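Local coordinates for putative DNA ligase-like protein Rv0938/MT0965 (Mycobacterium tuberculosis, PDB 2IRU) that probably repairs DNA double-strand breaks with Ku by non-homologous end joining, this chain being its N-terminal primase-like polymerase domain, which adds nucleotides at DNA ends, at residues E9-T13 with S98-W104; A52-R56 with F66-L71; W78-A82 with Y93-D97; L111-Q117 with T239-S245. All coordinates share one frame. Numbering follows the deposited sequence.

Contact 1 (E9-T13 with S98-W104)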
loop_
_atom_site.group_PDB
_atom_site.type_symbol
_atom_site.label_atom_id
_atom_site.label_comp_id
_atom_site.label_asym_id
_atom_site.label_seq_id
_atom_site.Cartn_x
_atom_site.Cartn_y
_atom_site.Cartn_z
ATOM N N GLU A 9 3.180 -4.441 -27.691
ATOM C CA GLU A 9 4.344 -3.639 -27.249
ATOM C C GLU A 9 3.928 -2.504 -26.327
ATOM O O GLU A 9 3.140 -1.631 -26.709
ATOM C CB GLU A 9 5.144 -3.052 -28.418
ATOM C CG GLU A 9 6.371 -2.228 -27.978
ATOM C CD GLU A 9 7.203 -1.708 -29.136
ATOM O OE1 GLU A 9 7.422 -2.486 -30.094
ATOM O OE2 GLU A 9 7.659 -0.531 -29.094
ATOM N N GLN A 10 4.539 -2.475 -25.146
ATOM C CA GLN A 10 4.188 -1.484 -24.117
ATOM C C GLN A 10 5.096 -0.277 -24.251
ATOM O O GLN A 10 6.312 -0.410 -24.159
ATOM C CB GLN A 10 4.401 -2.095 -22.752
ATOM C CG GLN A 10 3.608 -3.423 -22.582
ATOM C CD GLN A 10 3.557 -3.928 -21.127
ATOM O OE1 GLN A 10 4.239 -3.414 -20.252
ATOM N NE2 GLN A 10 2.730 -4.958 -20.888
ATOM N N ARG A 11 4.496 0.891 -24.432
ATOM C CA ARG A 11 5.252 2.141 -24.584
ATOM C C ARG A 11 4.518 3.274 -23.846
ATOM O O ARG A 11 3.303 3.400 -23.939
ATOM C CB ARG A 11 5.374 2.532 -26.059
ATOM C CG ARG A 11 6.005 1.507 -27.017
ATOM C CD ARG A 11 6.028 2.061 -28.444
ATOM N NE ARG A 11 7.379 2.548 -28.794
ATOM C CZ ARG A 11 7.670 3.815 -29.054
ATOM N NH1 ARG A 11 6.712 4.726 -29.032
ATOM N NH2 ARG A 11 8.910 4.183 -29.334
ATOM N N VAL A 12 5.272 4.097 -23.124
ATOM C CA VAL A 12 4.694 5.283 -22.485
ATOM C C VAL A 12 5.566 6.465 -22.821
ATOM O O VAL A 12 6.795 6.378 -22.744
ATOM C CB VAL A 12 4.632 5.109 -20.953
ATOM C CG1 VAL A 12 4.246 6.433 -20.206
ATOM C CG2 VAL A 12 3.638 4.024 -20.636
ATOM N N THR A 13 4.903 7.548 -23.201
ATOM C CA THR A 13 5.591 8.805 -23.514
ATOM C C THR A 13 5.369 9.792 -22.331
ATOM O O THR A 13 4.235 10.175 -22.000
ATOM C CB THR A 13 5.087 9.450 -24.839
ATOM O OG1 THR A 13 5.260 8.537 -25.952
ATOM C CG2 THR A 13 5.879 10.750 -25.098
ATOM N N SER A 98 4.115 -4.676 -14.898
ATOM C CA SER A 98 5.339 -4.441 -15.676
ATOM C C SER A 98 5.875 -3.054 -15.350
ATOM O O SER A 98 5.145 -2.157 -14.886
ATOM C CB SER A 98 5.054 -4.508 -17.172
ATOM O OG SER A 98 4.262 -3.384 -17.596
ATOM N N ALA A 99 7.175 -2.887 -15.605
ATOM C CA ALA A 99 7.807 -1.577 -15.419
ATOM C C ALA A 99 7.104 -0.487 -16.252
ATOM O O ALA A 99 6.865 0.643 -15.772
ATOM C CB ALA A 99 9.303 -1.673 -15.766
ATOM N N THR A 100 6.717 -0.843 -17.476
ATOM C CA THR A 100 6.061 0.140 -18.329
ATOM C C THR A 100 4.693 0.561 -17.764
ATOM O O THR A 100 4.286 1.720 -17.918
ATOM C CB THR A 100 5.969 -0.325 -19.785
ATOM O OG1 THR A 100 7.279 -0.706 -20.232
ATOM C CG2 THR A 100 5.522 0.814 -20.646
ATOM N N GLY A 101 4.025 -0.350 -17.045
ATOM C CA GLY A 101 2.799 -0.014 -16.357
ATOM C C GLY A 101 3.046 1.072 -15.316
ATOM O O GLY A 101 2.262 2.001 -15.148
ATOM N N LEU A 102 4.152 0.934 -14.574
ATOM C CA LEU A 102 4.494 1.968 -13.588
ATOM C C LEU A 102 4.910 3.281 -14.275
ATOM O O LEU A 102 4.667 4.355 -13.733
ATOM C CB LEU A 102 5.581 1.483 -12.636
ATOM C CG LEU A 102 5.082 0.490 -11.595
ATOM C CD1 LEU A 102 6.214 -0.236 -10.910
ATOM C CD2 LEU A 102 4.161 1.148 -10.562
ATOM N N ALA A 103 5.544 3.181 -15.440
ATOM C CA ALA A 103 5.772 4.389 -16.257
ATOM C C ALA A 103 4.437 5.105 -16.590
ATOM O O ALA A 103 4.350 6.345 -16.571
ATOM C CB ALA A 103 6.564 4.058 -17.496
ATOM N N TRP A 104 3.399 4.320 -16.915
ATOM C CA TRP A 104 2.046 4.873 -17.171
ATOM C C TRP A 104 1.503 5.522 -15.884
ATOM O O TRP A 104 0.996 6.643 -15.905
ATOM C CB TRP A 104 1.100 3.745 -17.646
ATOM C CG TRP A 104 -0.294 4.207 -17.820
ATOM C CD1 TRP A 104 -0.770 5.078 -18.781
ATOM C CD2 TRP A 104 -1.392 3.932 -16.944
ATOM N NE1 TRP A 104 -2.116 5.296 -18.584
ATOM C CE2 TRP A 104 -2.526 4.597 -17.475
ATOM C CE3 TRP A 104 -1.543 3.131 -15.791
ATOM C CZ2 TRP A 104 -3.794 4.514 -16.861
ATOM C CZ3 TRP A 104 -2.773 3.039 -15.183
ATOM C CH2 TRP A 104 -3.907 3.716 -15.729
HETATM O O HOH W 1 8.204 -1.239 -22.607
#
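Residues 9-13 run in an extended conformation, without regular secondary structure, past the first turns of a helix that opens at Ala99. The backbones come closest at two places, Gln10 CA to Thr100 CA at 6.3 Å and Val12 CA to Trp104 CA at 6.0 Å; Gln10 and Val12 turn their side chains to the helix, while Arg11 points away. Ser98 is the N-cap: its OG accepts from Gly101 N at 3.1 Å and donates to Gln10 OE1 at 2.7 Å, tying the N-terminal arm to the cap. A water joins Gln10 O and Thr100 OG1, 2.6 Å from each. Val12 rests on the helix surface, with CG2 3.7 Å from Thr100 CG2 and 3.9 Å from Trp104 CB, and CB 4.1 Å from Ala103 CB. Arg11 NE forms a salt bridge with Glu9 OE2 (3.1 Å). Trp78 touches both Gln10 and Thr100, while Leu102 and Ala103 lean on helix 29-47, which leaves helix 99-107 packed between that helix and the N-terminal arm.

Contact 2 (A52-R56 with F66-L71)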
loop_
_atom_site.group_PDB
_atom_site.type_symbol
_atom_site.label_atom_id
_atom_site.label_comp_id
_atom_site.label_asym_id
_atom_site.label_seq_id
_atom_site.Cartn_x
_atom_site.Cartn_y
_atom_site.Cartn_z
ATOM N N ALA A 52 -5.506 -2.166 -9.267
ATOM C CA ALA A 52 -4.784 -0.944 -8.852
ATOM C C ALA A 52 -5.714 0.265 -8.865
ATOM O O ALA A 52 -6.140 0.710 -9.955
ATOM C CB ALA A 52 -3.591 -0.677 -9.762
ATOM N N THR A 53 -6.014 0.770 -7.667
ATOM C CA THR A 53 -6.675 2.096 -7.520
ATOM C C THR A 53 -5.624 3.194 -7.611
ATOM O O THR A 53 -4.599 3.091 -6.958
ATOM C CB THR A 53 -7.462 2.160 -6.193
ATOM O OG1 THR A 53 -8.563 1.257 -6.279
ATOM C CG2 THR A 53 -8.008 3.568 -5.924
ATOM N N ARG A 54 -5.876 4.217 -8.431
ATOM C CA ARG A 54 -4.947 5.372 -8.551
ATOM C C ARG A 54 -5.471 6.563 -7.765
ATOM O O ARG A 54 -6.684 6.745 -7.698
ATOM C CB ARG A 54 -4.794 5.807 -10.041
ATOM C CG ARG A 54 -3.989 4.818 -10.928
ATOM C CD ARG A 54 -4.794 3.602 -11.327
ATOM N NE ARG A 54 -5.782 4.007 -12.334
ATOM C CZ ARG A 54 -6.993 3.473 -12.512
ATOM N NH1 ARG A 54 -7.422 2.435 -11.776
ATOM N NH2 ARG A 54 -7.764 3.970 -13.501
ATOM N N LYS A 55 -4.584 7.371 -7.190
ATOM C CA LYS A 55 -5.006 8.709 -6.818
ATOM C C LYS A 55 -4.106 9.665 -7.628
ATOM O O LYS A 55 -2.863 9.556 -7.583
ATOM C CB LYS A 55 -4.990 8.959 -5.314
ATOM C CG LYS A 55 -5.780 10.271 -5.005
ATOM C CD LYS A 55 -6.092 10.464 -3.516
ATOM C CE LYS A 55 -6.785 11.826 -3.335
ATOM N NZ LYS A 55 -6.988 12.092 -1.850
ATOM N N ARG A 56 -4.758 10.563 -8.389
ATOM C CA ARG A 56 -4.068 11.420 -9.321
ATOM C C ARG A 56 -4.098 12.862 -8.910
ATOM O O ARG A 56 -5.140 13.364 -8.473
ATOM C CB ARG A 56 -4.667 11.315 -10.755
ATOM C CG ARG A 56 -4.489 9.913 -11.329
ATOM C CD ARG A 56 -5.198 9.665 -12.668
ATOM N NE ARG A 56 -4.693 10.558 -13.720
ATOM C CZ ARG A 56 -5.313 10.749 -14.887
ATOM N NH1 ARG A 56 -6.470 10.122 -15.165
ATOM N NH2 ARG A 56 -4.761 11.561 -15.789
ATOM N N PHE A 66 -8.004 13.345 -7.462
ATOM C CA PHE A 66 -9.125 12.418 -7.505
ATOM C C PHE A 66 -8.667 10.952 -7.487
ATOM O O PHE A 66 -7.613 10.631 -8.048
ATOM C CB PHE A 66 -9.984 12.677 -8.763
ATOM C CG PHE A 66 -9.245 12.550 -10.071
ATOM C CD1 PHE A 66 -8.653 13.688 -10.679
ATOM C CD2 PHE A 66 -9.166 11.312 -10.739
ATOM C CE1 PHE A 66 -7.971 13.581 -11.899
ATOM C CE2 PHE A 66 -8.502 11.216 -11.987
ATOM C CZ PHE A 66 -7.891 12.366 -12.550
ATOM N N PHE A 67 -9.437 10.103 -6.799
ATOM C CA PHE A 67 -9.291 8.653 -6.975
ATOM C C PHE A 67 -9.860 8.208 -8.314
ATOM O O PHE A 67 -10.862 8.768 -8.805
ATOM C CB PHE A 67 -10.026 7.876 -5.889
ATOM C CG PHE A 67 -9.271 7.736 -4.609
ATOM C CD1 PHE A 67 -8.163 6.876 -4.525
ATOM C CD2 PHE A 67 -9.725 8.382 -3.460
ATOM C CE1 PHE A 67 -7.458 6.722 -3.300
ATOM C CE2 PHE A 67 -9.055 8.236 -2.246
ATOM C CZ PHE A 67 -7.924 7.389 -2.155
ATOM N N GLU A 68 -9.276 7.160 -8.881
ATOM C CA GLU A 68 -9.798 6.587 -10.113
ATOM C C GLU A 68 -9.678 5.074 -9.970
ATOM O O GLU A 68 -8.638 4.590 -9.509
ATOM C CB GLU A 68 -9.007 7.096 -11.332
ATOM C CG GLU A 68 -9.750 6.846 -12.638
ATOM C CD GLU A 68 -9.073 7.456 -13.857
ATOM O OE1 GLU A 68 -7.949 8.030 -13.703
ATOM O OE2 GLU A 68 -9.683 7.331 -14.976
ATOM N N LYS A 69 -10.755 4.366 -10.296
ATOM C CA LYS A 69 -10.779 2.912 -10.143
ATOM C C LYS A 69 -10.944 2.264 -11.513
ATOM O O LYS A 69 -10.019 1.613 -12.020
ATOM C CB LYS A 69 -11.890 2.481 -9.182
ATOM C CG LYS A 69 -11.581 2.923 -7.775
ATOM C CD LYS A 69 -12.740 2.609 -6.813
ATOM C CE LYS A 69 -12.324 2.958 -5.370
ATOM N NZ LYS A 69 -11.221 2.050 -4.876
ATOM N N GLN A 70 -12.105 2.466 -12.129
ATOM C CA GLN A 70 -12.283 1.955 -13.499
ATOM C C GLN A 70 -11.095 2.390 -14.408
ATOM O O GLN A 70 -10.556 3.503 -14.287
ATOM C CB GLN A 70 -13.605 2.482 -14.089
ATOM C CG GLN A 70 -13.952 1.990 -15.497
ATOM C CD GLN A 70 -14.523 0.584 -15.541
ATOM O OE1 GLN A 70 -14.966 0.060 -14.534
ATOM N NE2 GLN A 70 -14.566 -0.011 -16.746
ATOM N N LEU A 71 -10.699 1.489 -15.306
ATOM C CA LEU A 71 -9.672 1.765 -16.301
ATOM C C LEU A 71 -10.325 2.389 -17.538
ATOM O O LEU A 71 -11.019 1.696 -18.279
ATOM C CB LEU A 71 -8.919 0.475 -16.695
ATOM C CG LEU A 71 -7.666 0.753 -17.572
ATOM C CD1 LEU A 71 -6.665 1.764 -16.966
ATOM C CD2 LEU A 71 -6.942 -0.560 -17.906
HETATM O O HOH W 2 -8.161 5.292 -16.134
HETATM O O HOH W 3 -5.622 6.349 -13.953
#
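Lys55 lays its aliphatic chain over the face of the Phe67 ring, CD sitting 3.8 Å from the ring centroid in a CH-pi contact. On the other face of the sheet Arg56 CB makes a similar contact with the Phe66 ring, 4.1 Å from its centroid, and Arg56 NH1 forms a salt bridge with Glu68 OE1 at 2.9 Å. These pairs belong to an antiparallel beta hairpin of strands 53-56 and 66-68. Its ladder is held by Arg54 N to Glu68 O (3.0 Å), Glu68 N to Arg54 O (2.9 Å), Arg56 N to Phe66 O (2.9 Å) and Phe66 N to Arg56 O (3.0 Å), with Lys55 and Phe67 as the non-hydrogen-bonded pair between. By similarity, Lys55 binds the polymerase substrate and residues 66-70 contact target DNA; Phe67 also meets His114 edge-to-face. Beyond the ladder, Arg54 turns the edge of its guanidinium to the departing chain: NH1 donates to Lys69 O (2.7 Å) and to Ala52 O (2.8 Å), NH2 to Gln70 O (2.9 Å). A water bridges Arg54 NE and Glu68 OE1, 2.9 Å from each. Lys69 NZ reaches back to donate to Thr53 OG1 at 3.1 Å.

Contact 3 (W78-A82 with Y93-D97)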
loop_
_atom_site.group_PDB
_atom_site.type_symbol
_atom_site.label_atom_id
_atom_site.label_comp_id
_atom_site.label_asym_id
_atom_site.label_seq_id
_atom_site.Cartn_x
_atom_site.Cartn_y
_atom_site.Cartn_z
ATOM N N TRP A 78 -2.596 -2.249 -23.825
ATOM C CA TRP A 78 -1.723 -3.344 -23.385
ATOM C C TRP A 78 -1.711 -3.541 -21.866
ATOM O O TRP A 78 -1.149 -4.539 -21.356
ATOM C CB TRP A 78 -0.300 -3.148 -23.937
ATOM C CG TRP A 78 0.252 -1.737 -23.713
ATOM C CD1 TRP A 78 0.354 -0.730 -24.648
ATOM C CD2 TRP A 78 0.786 -1.199 -22.495
ATOM N NE1 TRP A 78 0.919 0.394 -24.091
ATOM C CE2 TRP A 78 1.192 0.143 -22.771
ATOM C CE3 TRP A 78 0.971 -1.709 -21.199
ATOM C CZ2 TRP A 78 1.766 0.975 -21.800
ATOM C CZ3 TRP A 78 1.542 -0.854 -20.208
ATOM C CH2 TRP A 78 1.913 0.478 -20.525
ATOM N N LEU A 79 -2.319 -2.610 -21.110
ATOM C CA LEU A 79 -2.424 -2.822 -19.660
ATOM C C LEU A 79 -3.278 -4.059 -19.367
ATOM O O LEU A 79 -4.337 -4.253 -19.974
ATOM C CB LEU A 79 -3.066 -1.598 -18.999
ATOM C CG LEU A 79 -2.132 -0.405 -18.817
ATOM C CD1 LEU A 79 -2.986 0.832 -18.512
ATOM C CD2 LEU A 79 -1.169 -0.672 -17.663
ATOM N N SER A 80 -2.792 -4.912 -18.466
ATOM C CA SER A 80 -3.649 -5.965 -17.916
ATOM C C SER A 80 -4.827 -5.325 -17.168
ATOM O O SER A 80 -4.715 -4.215 -16.626
ATOM C CB SER A 80 -2.842 -6.862 -16.993
ATOM O OG SER A 80 -1.829 -7.504 -17.753
ATOM N N ARG A 81 -5.967 -6.026 -17.162
ATOM C CA ARG A 81 -7.138 -5.555 -16.447
ATOM C C ARG A 81 -8.034 -6.718 -16.066
ATOM O O ARG A 81 -8.013 -7.795 -16.687
ATOM C CB ARG A 81 -7.929 -4.530 -17.256
ATOM C CG ARG A 81 -8.529 -5.127 -18.544
ATOM C CD ARG A 81 -8.693 -4.034 -19.585
ATOM N NE ARG A 81 -7.407 -3.591 -20.135
ATOM C CZ ARG A 81 -7.220 -2.427 -20.765
ATOM N NH1 ARG A 81 -8.226 -1.563 -20.918
ATOM N NH2 ARG A 81 -6.011 -2.097 -21.213
ATOM N N ALA A 82 -8.853 -6.476 -15.047
ATOM C CA ALA A 82 -9.800 -7.479 -14.621
ATOM C C ALA A 82 -10.952 -6.838 -13.868
ATOM O O ALA A 82 -10.823 -5.725 -13.376
ATOM C CB ALA A 82 -9.119 -8.564 -13.804
ATOM N N TYR A 93 -10.581 -2.861 -13.365
ATOM C CA TYR A 93 -9.369 -2.164 -12.928
ATOM C C TYR A 93 -8.145 -2.530 -13.750
ATOM O O TYR A 93 -8.091 -3.650 -14.245
ATOM C CB TYR A 93 -9.017 -2.605 -11.511
ATOM C CG TYR A 93 -9.926 -2.167 -10.402
ATOM C CD1 TYR A 93 -9.557 -1.080 -9.595
ATOM C CD2 TYR A 93 -11.100 -2.887 -10.108
ATOM C CE1 TYR A 93 -10.352 -0.706 -8.508
ATOM C CE2 TYR A 93 -11.906 -2.503 -9.035
ATOM C CZ TYR A 93 -11.514 -1.414 -8.254
ATOM O OH TYR A 93 -12.302 -1.050 -7.175
ATOM N N PRO A 94 -7.111 -1.634 -13.797
ATOM C CA PRO A 94 -5.826 -2.053 -14.373
ATOM C C PRO A 94 -5.142 -2.944 -13.335
ATOM O O PRO A 94 -5.418 -2.823 -12.149
ATOM C CB PRO A 94 -5.030 -0.744 -14.497
ATOM C CG PRO A 94 -5.647 0.198 -13.449
ATOM C CD PRO A 94 -7.072 -0.280 -13.205
ATOM N N ILE A 95 -4.315 -3.855 -13.790
ATOM C CA ILE A 95 -3.402 -4.606 -12.906
ATOM C C ILE A 95 -2.016 -4.163 -13.397
ATOM O O ILE A 95 -1.696 -4.323 -14.556
ATOM C CB ILE A 95 -3.579 -6.129 -13.089
ATOM C CG1 ILE A 95 -4.993 -6.581 -12.675
ATOM C CG2 ILE A 95 -2.430 -6.907 -12.342
ATOM C CD1 ILE A 95 -5.334 -7.938 -13.215
ATOM N N ILE A 96 -1.215 -3.606 -12.502
ATOM C CA ILE A 96 0.111 -3.119 -12.885
ATOM C C ILE A 96 1.079 -4.248 -12.620
ATOM O O ILE A 96 1.193 -4.705 -11.482
ATOM C CB ILE A 96 0.469 -1.861 -12.064
ATOM C CG1 ILE A 96 -0.608 -0.764 -12.295
ATOM C CG2 ILE A 96 1.878 -1.405 -12.373
ATOM C CD1 ILE A 96 -0.766 -0.262 -13.734
ATOM N N ASP A 97 1.722 -4.727 -13.691
ATOM C CA ASP A 97 2.513 -5.965 -13.620
ATOM C C ASP A 97 3.761 -5.900 -14.491
ATOM O O ASP A 97 4.395 -6.930 -14.750
ATOM C CB ASP A 97 1.643 -7.203 -13.957
ATOM C CG ASP A 97 0.955 -7.100 -15.321
ATOM O OD1 ASP A 97 1.300 -6.196 -16.138
ATOM O OD2 ASP A 97 0.051 -7.957 -15.594
HETATM O O HOH W 4 -0.513 -4.367 -17.042
#
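This is an antiparallel strand pairing within the two-stranded sheet of strands 80-84 and 91-95, just ahead of helix 99-107. Ala82 and Tyr93 form a hydrogen-bonded pair, with Ala82 N to Tyr93 O at 3.0 Å and Tyr93 N to Ala82 O at 2.9 Å. Arg81 and Pro94 follow as a non-hydrogen-bonded pair, a place where proline, lacking an amide hydrogen, costs the ladder nothing. Ile95 N then donates to Ser80 O at 2.9 Å. From Ser80 N a water, 2.7 Å away, takes over, donating to Ile95 O (2.8 Å) and Asp97 OD1 (2.7 Å), while Ser80 OG donates to Asp97 OD2 at 2.9 Å. Arg81 curls back along its own segment, NE and NH2 both donating to Leu79 O at 3.1 and 3.0 Å. There are two apolar contacts: Ala82 CB meets Ile95 CD1 at 3.9 Å, where Phe120 of strand 118-122 adds to the packing, and Leu79 CD2 meets Ile96 CD1 at 4.0 Å beside Trp104 of the helix. The regular ladder is that of an antiparallel beta hairpin, and at its open end the water and the Ser80-Asp97 bond continue the link between the two chains.

Contact 4 (L111-Q117 with T239-S245)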
loop_
_atom_site.group_PDB
_atom_site.type_symbol
_atom_site.label_atom_id
_atom_site.label_comp_id
_atom_site.label_asym_id
_atom_site.label_seq_id
_atom_site.Cartn_x
_atom_site.Cartn_y
_atom_site.Cartn_z
ATOM N N LEU A 111 0.198 9.724 -8.342
ATOM C CA LEU A 111 1.266 9.668 -7.321
ATOM C C LEU A 111 1.071 8.442 -6.466
ATOM O O LEU A 111 2.049 7.796 -6.057
ATOM C CB LEU A 111 1.252 10.947 -6.443
ATOM C CG LEU A 111 1.371 12.242 -7.252
ATOM C CD1 LEU A 111 1.388 13.443 -6.276
ATOM C CD2 LEU A 111 2.625 12.211 -8.208
ATOM N N GLU A 112 -0.190 8.119 -6.196
ATOM C CA GLU A 112 -0.526 6.984 -5.303
ATOM C C GLU A 112 -1.100 5.789 -6.044
ATOM O O GLU A 112 -1.991 5.936 -6.909
ATOM C CB GLU A 112 -1.499 7.430 -4.227
ATOM C CG GLU A 112 -0.850 8.464 -3.295
ATOM C CD GLU A 112 -1.668 8.786 -2.050
ATOM O OE1 GLU A 112 -2.825 8.347 -1.957
ATOM O OE2 GLU A 112 -1.158 9.558 -1.191
ATOM N N VAL A 113 -0.559 4.623 -5.706
ATOM C CA VAL A 113 -1.150 3.323 -6.123
ATOM C C VAL A 113 -1.668 2.620 -4.858
ATOM O O VAL A 113 -0.912 2.467 -3.899
ATOM C CB VAL A 113 -0.099 2.450 -6.838
ATOM C CG1 VAL A 113 -0.663 1.077 -7.249
ATOM C CG2 VAL A 113 0.454 3.227 -8.032
ATOM N N HIS A 114 -2.935 2.214 -4.867
ATOM C CA HIS A 114 -3.564 1.516 -3.739
ATOM C C HIS A 114 -4.020 0.148 -4.216
ATOM O O HIS A 114 -4.540 0.032 -5.343
ATOM C CB HIS A 114 -4.791 2.296 -3.268
ATOM C CG HIS A 114 -4.485 3.665 -2.736
ATOM N ND1 HIS A 114 -4.724 4.024 -1.428
ATOM C CD2 HIS A 114 -3.991 4.772 -3.348
ATOM C CE1 HIS A 114 -4.380 5.291 -1.252
ATOM N NE2 HIS A 114 -3.956 5.778 -2.409
ATOM N N VAL A 115 -3.791 -0.890 -3.408
ATOM C CA VAL A 115 -4.220 -2.252 -3.790
ATOM C C VAL A 115 -4.859 -2.975 -2.573
ATOM O O VAL A 115 -4.528 -2.675 -1.396
ATOM C CB VAL A 115 -3.033 -3.129 -4.330
ATOM C CG1 VAL A 115 -2.518 -2.592 -5.702
ATOM C CG2 VAL A 115 -1.884 -3.234 -3.278
ATOM N N PRO A 116 -5.774 -3.928 -2.846
ATOM C CA PRO A 116 -6.298 -4.756 -1.738
ATOM C C PRO A 116 -5.368 -5.925 -1.441
ATOM O O PRO A 116 -4.329 -6.056 -2.097
ATOM C CB PRO A 116 -7.646 -5.231 -2.294
ATOM C CG PRO A 116 -7.329 -5.457 -3.833
ATOM C CD PRO A 116 -6.378 -4.259 -4.155
ATOM N N GLN A 117 -5.743 -6.757 -0.456
ATOM C CA GLN A 117 -4.861 -7.816 0.057
ATOM C C GLN A 117 -5.130 -9.167 -0.613
ATOM O O GLN A 117 -4.540 -10.180 -0.225
ATOM C CB GLN A 117 -4.986 -7.927 1.607
ATOM C CG GLN A 117 -4.891 -6.568 2.292
ATOM C CD GLN A 117 -3.687 -5.734 1.779
ATOM O OE1 GLN A 117 -2.534 -6.226 1.784
ATOM N NE2 GLN A 117 -3.954 -4.487 1.310
ATOM N N THR A 239 -8.985 -0.871 -0.004
ATOM C CA THR A 239 -7.718 -0.880 -0.717
ATOM C C THR A 239 -6.750 -0.067 0.171
ATOM O O THR A 239 -7.187 0.777 0.958
ATOM C CB THR A 239 -7.932 -0.323 -2.139
ATOM O OG1 THR A 239 -6.726 -0.460 -2.918
ATOM C CG2 THR A 239 -8.343 1.166 -2.062
ATOM N N THR A 240 -5.461 -0.380 0.093
ATOM C CA THR A 240 -4.431 0.177 0.978
ATOM C C THR A 240 -3.239 0.600 0.119
ATOM O O THR A 240 -2.870 -0.105 -0.859
ATOM C CB THR A 240 -3.997 -0.896 2.032
ATOM O OG1 THR A 240 -5.146 -1.216 2.855
ATOM C CG2 THR A 240 -2.842 -0.426 2.859
ATOM N N ILE A 241 -2.711 1.782 0.428
ATOM C CA ILE A 241 -1.514 2.307 -0.249
ATOM C C ILE A 241 -0.461 1.211 -0.451
ATOM O O ILE A 241 -0.090 0.485 0.514
ATOM C CB ILE A 241 -0.906 3.500 0.524
ATOM C CG1 ILE A 241 0.167 4.216 -0.314
ATOM C CG2 ILE A 241 -0.327 3.078 1.927
ATOM C CD1 ILE A 241 -0.448 5.113 -1.440
ATOM N N ALA A 242 0.021 1.094 -1.674
ATOM C CA ALA A 242 0.961 0.026 -1.984
ATOM C C ALA A 242 2.366 0.294 -1.475
ATOM O O ALA A 242 2.845 1.418 -1.567
ATOM C CB ALA A 242 0.992 -0.216 -3.445
ATOM N N PRO A 243 3.054 -0.762 -0.976
ATOM C CA PRO A 243 4.454 -0.536 -0.636
ATOM C C PRO A 243 5.206 0.098 -1.837
ATOM O O PRO A 243 4.965 -0.292 -3.008
ATOM C CB PRO A 243 4.990 -1.942 -0.364
ATOM C CG PRO A 243 3.767 -2.708 0.143
ATOM C CD PRO A 243 2.619 -2.147 -0.699
ATOM N N TYR A 244 6.097 1.027 -1.510
ATOM C CA TYR A 244 6.878 1.817 -2.499
ATOM C C TYR A 244 6.100 2.917 -3.245
ATOM O O TYR A 244 6.710 3.722 -3.952
ATOM C CB TYR A 244 7.587 0.930 -3.502
ATOM C CG TYR A 244 8.552 -0.023 -2.841
ATOM C CD1 TYR A 244 9.819 0.438 -2.428
ATOM C CD2 TYR A 244 8.234 -1.381 -2.669
ATOM C CE1 TYR A 244 10.739 -0.429 -1.830
ATOM C CE2 TYR A 244 9.160 -2.271 -2.062
ATOM C CZ TYR A 244 10.403 -1.772 -1.653
ATOM O OH TYR A 244 11.327 -2.574 -1.069
ATOM N N SER A 245 4.781 2.973 -3.051
ATOM C CA SER A 245 4.036 4.112 -3.641
ATOM C C SER A 245 4.489 5.426 -3.024
ATOM O O SER A 245 4.729 5.516 -1.795
ATOM C CB SER A 245 2.522 3.974 -3.391
ATOM O OG SER A 245 1.801 5.053 -4.027
HETATM O O HOH W 5 -6.472 3.341 0.507
HETATM O O HOH W 6 -1.641 -2.925 0.143
HETATM O O HOH W 7 -6.655 -3.292 1.555
#
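The substrate-binding site of the polymerase domain contains, by similarity, His114 and Thr239, and this contact joins the two segments that carry them. Thr239 OG1 lies 3.4 Å from His114 CB, and a water connects Thr239 O with His114 ND1, 2.7 Å from each. On the far nitrogen, His114 NE2 donates to Glu112 OE1 at 2.8 Å, a His-carboxylate hydrogen bond; Glu112 OE2 in turn forms a salt bridge with Arg247, which by similarity also binds the substrate. Ile241 CD1 covers one face of the imidazole in a CH-pi contact, 4.0 Å from the ring centroid. Strand 240-241 is here an outer strand of a four-stranded antiparallel sheet, next to strand 112-115. The pairing is short: Val115 N to Thr240 O at 2.8 Å and Thr240 N to Val115 O at 2.9 Å, then Ala242 N to Val113 O at 2.8 Å. A type II turn from Ala242 to Ser245, closed by Ser245 N to Ala242 O (2.9 Å), brings Ser245 back, so that its OG accepts from Val113 N at 2.9 Å. Ala242 CB packs against Val113 CG1 (4.3 Å) and Val115 CG2 (4.2 Å), with Ile47 of helix 29-47 beside it.

Overall arrangement
Contacts 2 and 4 share one sheet, centres 11 Å apart: strands 53-56 and 112-115 are neighbours, probably bonded through Thr53 O to His114 N (2.8 Å) and Lys55 N to Glu112 O (3.0 Å). This brings together Lys55, His114 and Thr239, three of the residues that by similarity bind the substrate. Contact 3 meets contact 2 through a probable hydrogen bond, Ala52 N to Pro94 O (3.0 Å). Contact 1 is more remote from the site, its centre 17 Å from that of contact 2, yet Trp104 CH2 packs on Leu71 CD1 at 3.6 Å; Trp78 of contact 3 packs on contact 1, CE3 3.4 Å from Gln10 CD. Contacts 2 and 3 nest within the loop contact 1 closes.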